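Local coordinates for membrane lipoprotein family protein (Aeropyrum pernix, PDB 4PEV), which probably serves as the solute-binding lipoprotein of an ABC transporter and binds the nucleoside adenosine between its two lobes, at residues C[118-123]-C[195-200]; C[136-141]-C[149-154]; C[142-147]-C[154-159]. One frame throughout, in Å; residues are numbered along the deposited sequence.

Interaction 1 of 3, residues C[118-123]-C[195-200]; sequences VGFLWQ and IPPLWR. With ADN (adenosine), chain F.
Pro196 CD lies over one face of the Phe120 ring, shifted toward the rim, in a CH-pi contact 3.8 Å from the centroid of the Phe120 ring. Ile195 and Pro197 reach the same ring obliquely. The contact spans the cleft of a two-lobed periplasmic-binding-protein fold. The 118-123 loop follows strand 114-118 of one lobe, and 195-200 starts helix 196-214 of the other, with Ile195 at the N-cap position.

CG of Phe120 is anti to its backbone N (chi1 170°), on a side chain that already points at the helix start. The Phe120 and Pro196 side chains cross at about a right angle. Phe120 CZ comes within 3.5 Å of Pro196 CD. Phe120 and Ile195 slide past each other in opposite directions, with Phe120 CD2 3.9 Å from Ile195 CB. Pro197 CG packs on Phe120 CB at 4.1 Å. No hydrogen bond crosses between the segments, so the join is apolar. Leu121 adds only a loose touch on Ile195, while its backbone N is bonded to Asp60 OD2. The helix start also lines the ligand pocket: Leu198 CD1 lies 3.5 Å from O4' of adenosine.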
loop_
_atom_site.group_PDB
_atom_site.type_symbol
_atom_site.label_atom_id
_atom_site.label_comp_id
_atom_site.label_asym_id
_atom_site.label_seq_id
_atom_site.Cartn_x
_atom_site.Cartn_y
_atom_site.Cartn_z
ATOM N N VAL C 118 -3.097 -2.498 -13.684
ATOM C CA VAL C 118 -3.000 -2.385 -12.226
ATOM C C VAL C 118 -1.877 -3.260 -11.671
ATOM O O VAL C 118 -2.092 -4.426 -11.322
ATOM C CB VAL C 118 -4.347 -2.745 -11.536
ATOM C CG1 VAL C 118 -4.238 -2.690 -10.017
ATOM C CG2 VAL C 118 -5.448 -1.808 -11.994
ATOM N N GLY C 119 -0.691 -2.676 -11.571
ATOM C CA GLY C 119 0.411 -3.322 -10.894
ATOM C C GLY C 119 1.707 -3.217 -11.664
ATOM O O GLY C 119 1.722 -3.186 -12.897
ATOM N N PHE C 120 2.796 -3.164 -10.913
ATOM C CA PHE C 120 4.130 -3.107 -11.464
ATOM C C PHE C 120 4.434 -4.177 -12.509
ATOM O O PHE C 120 5.131 -3.884 -13.474
ATOM C CB PHE C 120 5.160 -3.208 -10.328
ATOM C CG PHE C 120 6.560 -3.384 -10.811
ATOM C CD1 PHE C 120 7.274 -2.292 -11.311
ATOM C CD2 PHE C 120 7.147 -4.642 -10.823
ATOM C CE1 PHE C 120 8.558 -2.456 -11.792
ATOM C CE2 PHE C 120 8.428 -4.814 -11.305
ATOM C CZ PHE C 120 9.134 -3.719 -11.786
ATOM N N LEU C 121 3.949 -5.409 -12.328
ATOM C CA LEU C 121 4.336 -6.503 -13.229
ATOM C C LEU C 121 3.932 -6.299 -14.692
ATOM O O LEU C 121 4.430 -7.004 -15.581
ATOM C CB LEU C 121 3.791 -7.844 -12.754
ATOM C CG LEU C 121 4.152 -8.359 -11.354
ATOM C CD1 LEU C 121 3.580 -9.762 -11.173
ATOM C CD2 LEU C 121 5.659 -8.367 -11.123
ATOM N N TRP C 122 3.035 -5.344 -14.932
ATOM C CA TRP C 122 2.637 -4.938 -16.284
ATOM C C TRP C 122 3.665 -4.071 -17.023
ATOM O O TRP C 122 3.524 -3.820 -18.212
ATOM C CB TRP C 122 1.321 -4.153 -16.210
ATOM C CG TRP C 122 0.124 -5.008 -16.018
ATOM C CD1 TRP C 122 -0.720 -5.009 -14.954
ATOM C CD2 TRP C 122 -0.366 -6.002 -16.926
ATOM N NE1 TRP C 122 -1.705 -5.947 -15.139
ATOM C CE2 TRP C 122 -1.515 -6.565 -16.344
ATOM C CE3 TRP C 122 0.054 -6.460 -18.184
ATOM C CZ2 TRP C 122 -2.249 -7.564 -16.965
ATOM C CZ3 TRP C 122 -0.683 -7.448 -18.812
ATOM C CH2 TRP C 122 -1.818 -7.994 -18.201
ATOM N N GLN C 123 4.687 -3.607 -16.319
ATOM C CA GLN C 123 5.643 -2.666 -16.880
ATOM C C GLN C 123 6.470 -3.272 -17.998
ATOM O O GLN C 123 6.675 -2.646 -19.017
ATOM C CB GLN C 123 6.580 -2.173 -15.799
ATOM C CG GLN C 123 7.288 -0.903 -16.164
ATOM C CD GLN C 123 8.450 -0.648 -15.246
ATOM O OE1 GLN C 123 8.290 -0.146 -14.130
ATOM N NE2 GLN C 123 9.629 -1.010 -15.703
ATOM N N ILE C 195 9.896 -6.292 -5.383
ATOM C CA ILE C 195 9.782 -5.426 -6.544
ATOM C C ILE C 195 9.860 -3.963 -6.119
ATOM O O ILE C 195 9.691 -3.675 -4.934
ATOM C CB ILE C 195 8.463 -5.698 -7.269
ATOM C CG1 ILE C 195 7.263 -5.587 -6.313
ATOM C CG2 ILE C 195 8.489 -7.091 -7.877
ATOM C CD1 ILE C 195 5.953 -5.365 -7.040
ATOM N N PRO C 196 10.110 -3.038 -7.081
ATOM C CA PRO C 196 10.378 -1.623 -6.790
ATOM C C PRO C 196 9.444 -0.899 -5.843
ATOM O O PRO C 196 9.939 -0.197 -4.971
ATOM C CB PRO C 196 10.371 -0.971 -8.175
ATOM C CG PRO C 196 10.953 -2.030 -9.038
ATOM C CD PRO C 196 10.360 -3.319 -8.514
ATOM N N PRO C 197 8.118 -1.059 -5.987
ATOM C CA PRO C 197 7.256 -0.326 -5.046
ATOM C C PRO C 197 7.505 -0.759 -3.615
ATOM O O PRO C 197 7.568 0.083 -2.714
ATOM C CB PRO C 197 5.847 -0.700 -5.471
ATOM C CG PRO C 197 5.983 -1.254 -6.861
ATOM C CD PRO C 197 7.337 -1.884 -6.921
ATOM N N LEU C 198 7.681 -2.057 -3.414
ATOM C CA LEU C 198 7.988 -2.570 -2.081
ATOM C C LEU C 198 9.375 -2.186 -1.592
ATOM O O LEU C 198 9.596 -2.110 -0.374
ATOM C CB LEU C 198 7.778 -4.084 -2.001
ATOM C CG LEU C 198 6.328 -4.418 -1.616
ATOM C CD1 LEU C 198 5.310 -3.889 -2.615
ATOM C CD2 LEU C 198 6.159 -5.910 -1.460
ATOM N N TRP C 199 10.307 -1.931 -2.514
ATOM C CA TRP C 199 11.587 -1.359 -2.120
ATOM C C TRP C 199 11.309 -0.028 -1.423
ATOM O O TRP C 199 11.845 0.250 -0.353
ATOM C CB TRP C 199 12.501 -1.111 -3.305
ATOM C CG TRP C 199 12.859 -2.305 -4.117
ATOM C CD1 TRP C 199 12.654 -3.610 -3.798
ATOM C CD2 TRP C 199 13.533 -2.299 -5.381
ATOM N NE1 TRP C 199 13.136 -4.431 -4.802
ATOM C CE2 TRP C 199 13.686 -3.650 -5.784
ATOM C CE3 TRP C 199 14.018 -1.280 -6.223
ATOM C CZ2 TRP C 199 14.296 -4.011 -6.999
ATOM C CZ3 TRP C 199 14.623 -1.635 -7.432
ATOM C CH2 TRP C 199 14.754 -2.994 -7.808
ATOM N N ARG C 200 10.445 0.783 -2.021
ATOM C CA ARG C 200 10.119 2.084 -1.458
ATOM C C ARG C 200 9.424 1.985 -0.101
ATOM O O ARG C 200 9.708 2.786 0.797
ATOM C CB ARG C 200 9.269 2.891 -2.436
ATOM C CG ARG C 200 10.010 3.196 -3.723
ATOM C CD ARG C 200 9.388 4.325 -4.532
ATOM N NE ARG C 200 8.332 3.860 -5.421
ATOM C CZ ARG C 200 8.541 3.110 -6.491
ATOM N NH1 ARG C 200 9.773 2.721 -6.808
ATOM N NH2 ARG C 200 7.510 2.741 -7.248
HETATM O "O5'" ADN F . -0.346 -4.384 -0.409
HETATM C "C5'" ADN F . 0.899 -3.662 -0.357
HETATM C "C4'" ADN F . 1.458 -3.211 -1.711
HETATM O "O4'" ADN F . 1.825 -4.320 -2.536
HETATM C "C3'" ADN F . 0.540 -2.376 -2.599
HETATM O "O3'" ADN F . 0.499 -1.002 -2.198
HETATM C "C2'" ADN F . 1.149 -2.593 -3.980
HETATM O "O2'" ADN F . 2.267 -1.737 -4.247
HETATM C "C1'" ADN F . 1.618 -4.023 -3.914
HETATM N N9 ADN F . 0.592 -4.946 -4.436
HETATM C C8 ADN F . -0.504 -5.410 -3.790
HETATM N N7 ADN F . -1.219 -6.258 -4.577
HETATM C C5 ADN F . -0.554 -6.341 -5.749
HETATM C C6 ADN F . -0.729 -7.045 -7.037
HETATM N N6 ADN F . -1.793 -7.848 -7.224
HETATM N N1 ADN F . 0.193 -6.848 -8.012
HETATM C C2 ADN F . 1.259 -6.036 -7.846
HETATM N N3 ADN F . 1.481 -5.366 -6.709
HETATM C C4 ADN F . 0.631 -5.471 -5.651
#

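Interaction 2 of 3, residues C[136-141]-C[149-154]; sequences QKYALI and YDNVAS
Asn151 and Tyr138 lie side by side at the start of a parallel strand pair, their side chains pointing the same way. Strand 137-141 pairs with strand 152-157, its neighbour in the parallel sheet of one lobe. The register is Tyr138 with Val152, Ala139 with Ala153 and Leu140 with Ser154.

Three backbone bonds hold the ladder. Tyr138 N donates to Asn151 O at 3.0 Å. Tyr138 O accepts from Ala153 N at 3.1 Å. Leu140 N donates to Ala153 O at 3.0 Å. Ala153 O also receives a CA-H...O contact from Ala139 CA.

Just ahead of the ladder the side chain of Asn151 takes over. Its ND2 donates to Gln136 O at 3.0 Å and also bonds Ala130 O, so two backbone carbonyls share one amide nitrogen. With CG between the backbone N and the carbonyl carbon (chi1 67°), the Asn151 amide lies beside the Tyr138 ring. ND2 is in the plane of that ring, at its edge, 3.5 Å from Tyr138 CE2. The amide and ring planes are 79° apart.

Two more polar groups have partners outside the pair. Gln136 NE2 bonds Tyr112 O, besides donating to Lys137 O within its own segment at 3.0 Å. Tyr138 OH is bonded to Ser107 OG.

Tyr138, Leu140 and Val152 share one sheet face. There Tyr138 CD2 is 4.0 Å from Val152 CG2, and helix 123-132 packs on Tyr138 and Leu140. Ala139 and Ala153 point to the other face, where Ala139 meets Ala308 of helix 301-313. The ladder bonds use backbone atoms and so depend little on which side chains are present, whereas the bond to Gln136 O depends on the Asn151 amide.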
loop_
_atom_site.group_PDB
_atom_site.type_symbol
_atom_site.label_atom_id
_atom_site.label_comp_id
_atom_site.label_asym_id
_atom_site.label_seq_id
_atom_site.Cartn_x
_atom_site.Cartn_y
_atom_site.Cartn_z
ATOM N N GLN C 136 -3.694 3.339 -29.154
ATOM C CA GLN C 136 -4.314 2.770 -27.962
ATOM C C GLN C 136 -3.755 3.493 -26.756
ATOM O O GLN C 136 -2.535 3.499 -26.581
ATOM C CB GLN C 136 -3.983 1.272 -27.839
ATOM C CG GLN C 136 -4.533 0.576 -26.609
ATOM C CD GLN C 136 -6.034 0.720 -26.517
ATOM O OE1 GLN C 136 -6.743 0.310 -27.422
ATOM N NE2 GLN C 136 -6.523 1.324 -25.436
ATOM N N LYS C 137 -4.638 4.065 -25.925
ATOM C CA LYS C 137 -4.234 4.713 -24.672
ATOM C C LYS C 137 -4.186 3.729 -23.515
ATOM O O LYS C 137 -5.066 2.884 -23.383
ATOM C CB LYS C 137 -5.192 5.825 -24.287
ATOM C CG LYS C 137 -5.643 6.678 -25.443
ATOM C CD LYS C 137 -6.099 8.045 -24.960
ATOM C CE LYS C 137 -7.046 8.696 -25.959
ATOM N NZ LYS C 137 -8.344 7.962 -26.034
ATOM N N TYR C 138 -3.163 3.887 -22.667
ATOM C CA TYR C 138 -2.909 3.022 -21.516
ATOM C C TYR C 138 -2.699 3.851 -20.264
ATOM O O TYR C 138 -2.061 4.890 -20.324
ATOM C CB TYR C 138 -1.637 2.225 -21.730
ATOM C CG TYR C 138 -1.630 1.333 -22.947
ATOM C CD1 TYR C 138 -2.164 0.058 -22.900
ATOM C CD2 TYR C 138 -1.057 1.753 -24.139
ATOM C CE1 TYR C 138 -2.147 -0.759 -24.004
ATOM C CE2 TYR C 138 -1.020 0.937 -25.246
ATOM C CZ TYR C 138 -1.570 -0.311 -25.172
ATOM O OH TYR C 138 -1.546 -1.127 -26.269
ATOM N N ALA C 139 -3.211 3.382 -19.125
ATOM C CA ALA C 139 -2.778 3.904 -17.825
ATOM C C ALA C 139 -2.107 2.789 -17.030
ATOM O O ALA C 139 -2.684 1.736 -16.821
ATOM C CB ALA C 139 -3.939 4.501 -17.052
ATOM N N LEU C 140 -0.859 3.017 -16.640
ATOM C CA LEU C 140 -0.120 2.074 -15.816
ATOM C C LEU C 140 -0.210 2.567 -14.391
ATOM O O LEU C 140 0.114 3.716 -14.125
ATOM C CB LEU C 140 1.335 2.011 -16.269
ATOM C CG LEU C 140 2.249 0.978 -15.603
ATOM C CD1 LEU C 140 1.610 -0.408 -15.485
ATOM C CD2 LEU C 140 3.569 0.882 -16.355
ATOM N N ILE C 141 -0.683 1.723 -13.481
ATOM C CA ILE C 141 -0.833 2.120 -12.075
ATOM C C ILE C 141 0.233 1.443 -11.214
ATOM O O ILE C 141 0.485 0.240 -11.363
ATOM C CB ILE C 141 -2.219 1.764 -11.503
ATOM C CG1 ILE C 141 -3.354 2.189 -12.450
ATOM C CG2 ILE C 141 -2.404 2.381 -10.128
ATOM C CD1 ILE C 141 -3.350 3.649 -12.860
ATOM N N TYR C 149 6.271 7.296 -23.745
ATOM C CA TYR C 149 5.399 7.207 -24.928
ATOM C C TYR C 149 4.259 8.174 -24.784
ATOM O O TYR C 149 3.821 8.433 -23.665
ATOM C CB TYR C 149 4.786 5.815 -25.034
ATOM C CG TYR C 149 5.776 4.701 -24.962
ATOM C CD1 TYR C 149 6.334 4.175 -26.120
ATOM C CD2 TYR C 149 6.157 4.165 -23.736
ATOM C CE1 TYR C 149 7.254 3.143 -26.073
ATOM C CE2 TYR C 149 7.080 3.129 -23.669
ATOM C CZ TYR C 149 7.628 2.615 -24.845
ATOM O OH TYR C 149 8.549 1.579 -24.798
ATOM N N ASP C 150 3.733 8.666 -25.899
ATOM C CA ASP C 150 2.562 9.561 -25.835
ATOM C C ASP C 150 1.313 8.828 -25.386
ATOM O O ASP C 150 0.435 9.420 -24.780
ATOM C CB ASP C 150 2.276 10.211 -27.185
ATOM C CG ASP C 150 3.503 10.801 -27.804
ATOM O OD1 ASP C 150 4.307 11.406 -27.058
ATOM O OD2 ASP C 150 3.676 10.636 -29.030
ATOM N N ASN C 151 1.238 7.540 -25.680
ATOM C CA ASN C 151 0.041 6.771 -25.384
ATOM C C ASN C 151 0.086 6.058 -24.020
ATOM O O ASN C 151 -0.709 5.136 -23.768
ATOM C CB ASN C 151 -0.240 5.777 -26.524
ATOM C CG ASN C 151 0.815 4.692 -26.645
ATOM O OD1 ASN C 151 1.983 4.894 -26.308
ATOM N ND2 ASN C 151 0.406 3.528 -27.137
ATOM N N VAL C 152 0.995 6.479 -23.138
ATOM C CA VAL C 152 1.078 5.878 -21.811
ATOM C C VAL C 152 1.183 6.917 -20.710
ATOM O O VAL C 152 2.170 7.652 -20.631
ATOM C CB VAL C 152 2.267 4.913 -21.699
ATOM C CG1 VAL C 152 2.368 4.358 -20.288
ATOM C CG2 VAL C 152 2.110 3.770 -22.687
ATOM N N ALA C 153 0.160 6.950 -19.858
ATOM C CA ALA C 153 0.168 7.728 -18.620
ATOM C C ALA C 153 0.524 6.816 -17.456
ATOM O O ALA C 153 -0.238 5.914 -17.134
ATOM C CB ALA C 153 -1.196 8.349 -18.383
ATOM N N SER C 154 1.682 7.053 -16.835
ATOM C CA SER C 154 2.134 6.304 -15.662
ATOM C C SER C 154 1.742 7.020 -14.362
ATOM O O SER C 154 1.877 8.244 -14.254
ATOM C CB SER C 154 3.653 6.153 -15.698
ATOM O OG SER C 154 4.095 5.365 -16.800
#

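Interaction 3 of 3, residues C[142-147]-C[154-159]; sequences DAATRE and SYLFRE. With ADN (adenosine), chain F.
Two carboxylates meet here: Asp142 OD1 lies 3.2 Å from Glu159 OE2, a close pair of like charges and not a hydrogen bond. The two side chains cross obliquely, with carboxylate planes 78° apart. Lys299 NZ forms salt bridges with both oxygens, and its positive charge would probably offset their repulsion. Glu159 OE1 has its own salt bridge, to Arg200 NE.

From CG, set anti to the backbone N (chi1 -151°), the Asp142 carboxylate reaches Glu159 with OD1 and the ribose with OD2. OD2 accepts a hydrogen bond from O2' of adenosine at 2.8 Å. Asp142 thus ties the ribose to Lys299, which also bonds the ligand. An alanine here would probably leave O2' without this acceptor and Lys299 NZ with one carboxylate fewer to balance it.

The backbone fixes the start of the loop. Asp142 N donates to Tyr155 O at 2.8 Å. A weak second bond reaches the same oxygen from Ala143 N. Farther along, Thr145 N makes a weak bond to Ser154 OG at 3.5 Å. Apolar groups fill in between them: Leu156 CD2 rests 3.6 Å from Ala143 CA, and Ala144 CB is 3.6 Å from Ser154 CB. Asp142 OD1 lies oblique to the Phe157 ring, 3.8 Å from Phe157 CD1.

The loop leaves strand 137-141 and turns back along strand 152-157. Helix 123-132 touches it at Ala143 and Thr145, strand 320-324 bonds to 152-157, helix 301-313 packs on Tyr155, and helix 196-214 meets Asp142 and Glu159 through Pro197.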
loop_
_atom_site.group_PDB
_atom_site.type_symbol
_atom_site.label_atom_id
_atom_site.label_comp_id
_atom_site.label_asym_id
_atom_site.label_seq_id
_atom_site.Cartn_x
_atom_site.Cartn_y
_atom_site.Cartn_z
ATOM N N ASP C 142 0.849 2.242 -10.331
ATOM C CA ASP C 142 1.885 1.795 -9.392
ATOM C C ASP C 142 3.220 1.510 -10.084
ATOM O O ASP C 142 4.087 0.842 -9.522
ATOM C CB ASP C 142 1.404 0.561 -8.606
ATOM C CG ASP C 142 2.035 0.448 -7.216
ATOM O OD1 ASP C 142 2.072 1.473 -6.498
ATOM O OD2 ASP C 142 2.469 -0.670 -6.829
ATOM N N ALA C 143 3.386 2.021 -11.301
ATOM C CA ALA C 143 4.628 1.823 -12.050
ATOM C C ALA C 143 4.739 2.828 -13.166
ATOM O O ALA C 143 3.748 3.422 -13.580
ATOM C CB ALA C 143 4.727 0.411 -12.614
ATOM N N ALA C 144 5.970 3.015 -13.622
ATOM C CA ALA C 144 6.257 3.861 -14.761
ATOM C C ALA C 144 7.209 3.162 -15.703
ATOM O O ALA C 144 8.122 2.427 -15.296
ATOM C CB ALA C 144 6.836 5.186 -14.322
ATOM N N THR C 145 6.976 3.427 -16.977
ATOM C CA THR C 145 7.630 2.721 -18.052
ATOM C C THR C 145 9.065 3.279 -18.198
ATOM O O THR C 145 9.332 4.404 -17.785
ATOM C CB THR C 145 6.725 2.802 -19.309
ATOM O OG1 THR C 145 7.096 1.777 -20.230
ATOM C CG2 THR C 145 6.739 4.188 -19.970
ATOM N N ARG C 146 10.001 2.479 -18.703
ATOM C CA ARG C 146 11.406 2.915 -18.786
ATOM C C ARG C 146 11.581 4.072 -19.770
ATOM O O ARG C 146 12.266 5.035 -19.472
ATOM C CB ARG C 146 12.313 1.756 -19.189
ATOM C CG ARG C 146 13.803 2.023 -18.986
ATOM C CD ARG C 146 14.608 0.733 -18.800
ATOM N NE ARG C 146 14.021 -0.134 -17.768
ATOM C CZ ARG C 146 14.560 -1.271 -17.333
ATOM N NH1 ARG C 146 15.723 -1.703 -17.804
ATOM N NH2 ARG C 146 13.933 -1.974 -16.399
ATOM N N GLU C 147 10.934 3.968 -20.929
ATOM C CA GLU C 147 10.966 4.989 -21.986
ATOM C C GLU C 147 9.772 5.898 -21.747
ATOM O O GLU C 147 9.075 5.724 -20.765
ATOM C CB GLU C 147 10.875 4.335 -23.383
ATOM C CG GLU C 147 11.816 3.138 -23.627
ATOM C CD GLU C 147 11.341 1.808 -23.003
ATOM O OE1 GLU C 147 10.121 1.625 -22.778
ATOM O OE2 GLU C 147 12.193 0.928 -22.727
ATOM N N SER C 154 1.682 7.053 -16.835
ATOM C CA SER C 154 2.134 6.304 -15.662
ATOM C C SER C 154 1.742 7.020 -14.362
ATOM O O SER C 154 1.877 8.244 -14.254
ATOM C CB SER C 154 3.653 6.153 -15.698
ATOM O OG SER C 154 4.095 5.365 -16.800
ATOM N N TYR C 155 1.257 6.258 -13.381
ATOM C CA TYR C 155 0.962 6.776 -12.042
ATOM C C TYR C 155 1.836 6.053 -11.013
ATOM O O TYR C 155 1.645 4.871 -10.732
ATOM C CB TYR C 155 -0.521 6.627 -11.717
ATOM C CG TYR C 155 -1.431 7.529 -12.543
ATOM C CD1 TYR C 155 -1.784 7.194 -13.845
ATOM C CD2 TYR C 155 -1.946 8.705 -12.015
ATOM C CE1 TYR C 155 -2.621 8.008 -14.602
ATOM C CE2 TYR C 155 -2.776 9.529 -12.758
ATOM C CZ TYR C 155 -3.120 9.181 -14.055
ATOM O OH TYR C 155 -3.954 10.007 -14.811
ATOM N N LEU C 156 2.832 6.772 -10.503
ATOM C CA LEU C 156 3.774 6.254 -9.522
ATOM C C LEU C 156 3.475 6.890 -8.200
ATOM O O LEU C 156 3.059 8.048 -8.162
ATOM C CB LEU C 156 5.194 6.670 -9.868
ATOM C CG LEU C 156 5.914 5.813 -10.888
ATOM C CD1 LEU C 156 7.145 6.569 -11.359
ATOM C CD2 LEU C 156 6.272 4.462 -10.280
ATOM N N PHE C 157 3.711 6.154 -7.116
ATOM C CA PHE C 157 3.601 6.724 -5.778
ATOM C C PHE C 157 4.974 6.816 -5.141
ATOM O O PHE C 157 5.907 6.123 -5.544
ATOM C CB PHE C 157 2.660 5.903 -4.907
ATOM C CG PHE C 157 1.234 5.902 -5.388
ATOM C CD1 PHE C 157 0.819 5.009 -6.366
ATOM C CD2 PHE C 157 0.311 6.775 -4.853
ATOM C CE1 PHE C 157 -0.492 5.004 -6.809
ATOM C CE2 PHE C 157 -1.003 6.777 -5.288
ATOM C CZ PHE C 157 -1.407 5.889 -6.266
ATOM N N ARG C 158 5.095 7.696 -4.161
ATOM C CA ARG C 158 6.327 7.825 -3.401
ATOM C C ARG C 158 6.090 7.160 -2.042
ATOM O O ARG C 158 5.838 7.836 -1.039
ATOM C CB ARG C 158 6.707 9.306 -3.274
ATOM C CG ARG C 158 6.977 10.007 -4.607
ATOM C CD ARG C 158 7.527 11.421 -4.404
ATOM N NE ARG C 158 6.551 12.297 -3.750
ATOM C CZ ARG C 158 5.550 12.922 -4.372
ATOM N NH1 ARG C 158 5.385 12.806 -5.692
ATOM N NH2 ARG C 158 4.704 13.676 -3.670
ATOM N N GLU C 159 6.166 5.827 -2.037
ATOM C CA GLU C 159 5.790 5.006 -0.884
ATOM C C GLU C 159 6.669 5.234 0.330
ATOM O O GLU C 159 6.244 5.001 1.455
ATOM C CB GLU C 159 5.848 3.517 -1.231
ATOM C CG GLU C 159 4.710 3.013 -2.097
ATOM C CD GLU C 159 4.921 3.221 -3.586
ATOM O OE1 GLU C 159 5.974 3.745 -4.003
ATOM O OE2 GLU C 159 4.015 2.841 -4.355
HETATM O "O5'" ADN F . -0.346 -4.384 -0.409
HETATM C "C5'" ADN F . 0.899 -3.662 -0.357
HETATM C "C4'" ADN F . 1.458 -3.211 -1.711
HETATM O "O4'" ADN F . 1.825 -4.320 -2.536
HETATM C "C3'" ADN F . 0.540 -2.376 -2.599
HETATM O "O3'" ADN F . 0.499 -1.002 -2.198
HETATM C "C2'" ADN F . 1.149 -2.593 -3.980
HETATM O "O2'" ADN F . 2.267 -1.737 -4.247
HETATM C "C1'" ADN F . 1.618 -4.023 -3.914
HETATM N N9 ADN F . 0.592 -4.946 -4.436
HETATM C C8 ADN F . -0.504 -5.410 -3.790
HETATM N N7 ADN F . -1.219 -6.258 -4.577
HETATM C C5 ADN F . -0.554 -6.341 -5.749
HETATM C C6 ADN F . -0.729 -7.045 -7.037
HETATM N N6 ADN F . -1.793 -7.848 -7.224
HETATM N N1 ADN F . 0.193 -6.848 -8.012
HETATM C C2 ADN F . 1.259 -6.036 -7.846
HETATM N N3 ADN F . 1.481 -5.366 -6.709
HETATM C C4 ADN F . 0.631 -5.471 -5.651
#

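Interaction 2 is buried within one lobe and lies farthest from the chain centre. Interactions 1 and 3 lie nearer that centre and both touch adenosine. Interaction 1 is partly buried and apolar; interaction 3 is buried and mixes a charged cluster with backbone bonds and apolar packing; interaction 2 rests on backbone bonds. Interactions 2 and 3 share Ser154 and strand 152-157, and the ladder runs on from one to the other through Leu140 O and Tyr155 N. Gly119 N probably bonds Ile141 O, which ties the loop of interaction 1 to the same sheet. Arg200 and Glu159 link interactions 1 and 3, where the chain probably passes between lobes.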